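PDB 6BJA: acetyl-CoA acetyltransferase A from Ascaris suum, which probably catalyses acetyl transfer between acetyl-CoA molecules, or the reverse thiolytic cleavage, as a coenzyme A-binding thiolase of lipid metabolism. Local coordinates for residues E221-E224 / Y225-I229. Numbering follows the deposited sequence.
Sequences EDEE and YKRLI. With COA (coenzyme A), chain C.
K226 sets out with CG opposite its own carbonyl carbon (chi1 -57°) and bends at chi3 (-145°), which carries its ammonium back along the chain to E221. There K226 NZ forms a salt bridge of 2.9 Å with E221 OE1, met on the anti side of the carboxylate; the two side chains cross at about a right angle. A water accepts from the same NZ and donates to E221 O. Lysine suits this place because its long aliphatic part also serves as a lid: K226 CG lies 3.6 Å above the Y225 ring plane, over its centre. Y225 has CG between backbone N and carbonyl carbon (chi1 80°), which turns the ring back along the chain and brings Y225 CE1 to 3.2 Å from D222 O.

The backbone makes a short 3-10 turn. R227 N donates to E224 O at 3.0 Å, while the bond from K226 N to E223 O is weak. E223 and R227 run side by side, but E223 OE1 and R227 NH2 form a long salt bridge, 3.7 Å apart, probably of charge alone, since no N-H points at the oxygen; a second water joins R227 NE to E223 O. Acidic E223 suits its place: T27, S26 and S23 N hydrogen-bond its two carboxylate oxygens.

Beyond the turn L228 CD1 lies 3.5 Å from coenzyme A N1A. D222, also offering two oxygens, makes a salt bridge to R18 of strand 11-23 and accepts from NE1 of W195 in helix 177-197, whose indole stacks with Y225; E224 bonds to Y188 of that helix. The turn thus bridges this strand and helix beside the adenine pocket.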
# COMPACT_ATOMS: atom_id res chain seq x y z
N GLU A 221 -0.92 3.70 -35.19
CA GLU A 221 -0.48 5.10 -35.29
C GLU A 221 -0.12 5.64 -33.91
O GLU A 221 -0.75 5.30 -32.93
CB GLU A 221 -1.58 5.99 -35.89
CG GLU A 221 -2.04 5.63 -37.26
CD GLU A 221 -3.00 6.67 -37.82
OE1 GLU A 221 -3.44 7.56 -37.06
OE2 GLU A 221 -3.29 6.59 -39.03
N ASP A 222 0.89 6.50 -33.86
CA ASP A 222 1.22 7.22 -32.65
C ASP A 222 -0.01 7.95 -32.12
O ASP A 222 -0.82 8.47 -32.90
CB ASP A 222 2.34 8.24 -32.91
CG ASP A 222 3.64 7.59 -33.37
OD1 ASP A 222 4.02 6.51 -32.84
OD2 ASP A 222 4.30 8.16 -34.25
N GLU A 223 -0.16 8.00 -30.80
CA GLU A 223 -1.33 8.62 -30.18
C GLU A 223 -1.17 10.07 -29.76
O GLU A 223 -2.11 10.83 -29.83
CB GLU A 223 -1.76 7.80 -28.95
CG GLU A 223 -2.21 6.41 -29.28
CD GLU A 223 -2.93 5.69 -28.14
OE1 GLU A 223 -2.63 5.96 -26.96
OE2 GLU A 223 -3.83 4.86 -28.44
N GLU A 224 0.02 10.45 -29.28
CA GLU A 224 0.13 11.74 -28.61
C GLU A 224 -0.11 12.92 -29.53
O GLU A 224 -0.66 13.93 -29.10
CB GLU A 224 1.51 11.89 -27.97
CG GLU A 224 1.83 13.33 -27.47
CD GLU A 224 0.85 13.90 -26.43
OE1 GLU A 224 0.26 13.10 -25.64
OE2 GLU A 224 0.71 15.16 -26.36
N TYR A 225 0.29 12.82 -30.79
CA TYR A 225 0.28 14.01 -31.65
C TYR A 225 -1.15 14.48 -31.92
O TYR A 225 -1.36 15.65 -32.28
CB TYR A 225 1.02 13.75 -32.96
CG TYR A 225 0.23 12.99 -34.01
CD1 TYR A 225 0.25 11.60 -34.05
CD2 TYR A 225 -0.51 13.66 -34.97
CE1 TYR A 225 -0.47 10.90 -34.99
CE2 TYR A 225 -1.23 12.96 -35.92
CZ TYR A 225 -1.21 11.60 -35.93
OH TYR A 225 -1.93 10.89 -36.89
N LYS A 226 -2.12 13.58 -31.73
CA LYS A 226 -3.53 13.93 -31.95
C LYS A 226 -4.15 14.70 -30.79
O LYS A 226 -5.28 15.21 -30.91
CB LYS A 226 -4.34 12.66 -32.21
CG LYS A 226 -3.82 11.86 -33.39
CD LYS A 226 -4.60 10.56 -33.57
CE LYS A 226 -3.70 9.43 -34.06
NZ LYS A 226 -4.48 8.22 -34.44
N ARG A 227 -3.42 14.83 -29.68
CA ARG A 227 -3.99 15.35 -28.44
C ARG A 227 -3.77 16.84 -28.25
O ARG A 227 -4.25 17.41 -27.27
CB ARG A 227 -3.40 14.61 -27.24
CG ARG A 227 -3.67 13.15 -27.35
CD ARG A 227 -3.55 12.38 -26.06
NE ARG A 227 -3.95 11.01 -26.37
CZ ARG A 227 -4.34 10.09 -25.50
NH1 ARG A 227 -4.38 10.35 -24.19
NH2 ARG A 227 -4.68 8.89 -25.96
N LEU A 228 -3.06 17.48 -29.17
CA LEU A 228 -2.84 18.92 -29.07
C LEU A 228 -4.17 19.68 -29.06
O LEU A 228 -5.03 19.43 -29.89
CB LEU A 228 -1.98 19.43 -30.23
CG LEU A 228 -1.76 20.94 -30.32
CD1 LEU A 228 -0.89 21.38 -29.15
CD2 LEU A 228 -1.14 21.32 -31.66
N ILE A 229 -4.31 20.59 -28.10
CA ILE A 229 -5.42 21.56 -28.10
C ILE A 229 -4.78 22.93 -28.27
O ILE A 229 -4.37 23.53 -27.28
CB ILE A 229 -6.24 21.51 -26.80
CG1 ILE A 229 -6.73 20.09 -26.51
CG2 ILE A 229 -7.43 22.46 -26.88
CD1 ILE A 229 -7.17 19.90 -25.08
N1A COA C . -1.94 21.04 -25.86
C2A COA C . -2.82 21.74 -25.11
N3A COA C . -3.03 21.52 -23.80
C4A COA C . -2.34 20.56 -23.15
C5A COA C . -1.36 19.75 -23.88
C6A COA C . -1.19 20.06 -25.32
N6A COA C . -0.31 19.38 -26.08
N7A COA C . -0.84 18.88 -22.99
C8A COA C . -1.44 19.12 -21.79
N9A COA C . -2.34 20.13 -21.89
C1B COA C . -3.22 20.69 -20.83
C2B COA C . -4.28 19.66 -20.46
O2B COA C . -5.52 19.91 -21.13
C3B COA C . -4.45 19.78 -18.96
O3B COA C . -5.76 20.30 -18.70
P3B COA C . -6.13 21.70 -18.00
O7A COA C . -5.33 22.79 -18.66
O8A COA C . -7.61 21.96 -18.22
O9A COA C . -5.82 21.63 -16.53
C4B COA C . -3.24 20.58 -18.48
O4B COA C . -2.52 21.02 -19.63
C5B COA C . -2.31 19.67 -17.69
O5B COA C . -1.84 18.70 -18.62
P1A COA C . -2.00 17.11 -18.41
O1A COA C . -3.42 16.71 -18.06
O2A COA C . -1.55 16.36 -19.65
O3A COA C . -1.08 16.70 -17.17
P2A COA C . -1.38 15.33 -16.39
O4A COA C . -2.70 15.42 -15.67
O5A COA C . -1.34 14.15 -17.33
O6A COA C . -0.17 15.24 -15.35
CBP COA C . 1.94 14.20 -15.54
CCP COA C . 1.15 15.45 -15.85
CDP COA C . 1.94 14.02 -14.04
CEP COA C . 1.28 12.94 -16.12
CAP COA C . 3.41 14.41 -15.96
OAP COA C . 4.18 13.32 -15.42
C9P COA C . 3.62 14.52 -17.45
O9P COA C . 2.77 14.17 -18.25
N8P COA C . 4.78 15.00 -17.92
C7P COA C . 5.89 15.46 -17.11
C6P COA C . 6.85 16.26 -17.97
C5P COA C . 8.13 15.48 -18.09
O5P COA C . 9.08 15.71 -17.34
N4P COA C . 8.14 14.52 -19.01
C3P COA C . 9.28 13.64 -19.14
C2P COA C . 10.26 14.04 -20.22
S1P COA C . 11.95 13.92 -19.60
O HOH W 1 -3.38 5.95 -32.81
O HOH W 2 -4.76 10.13 -29.25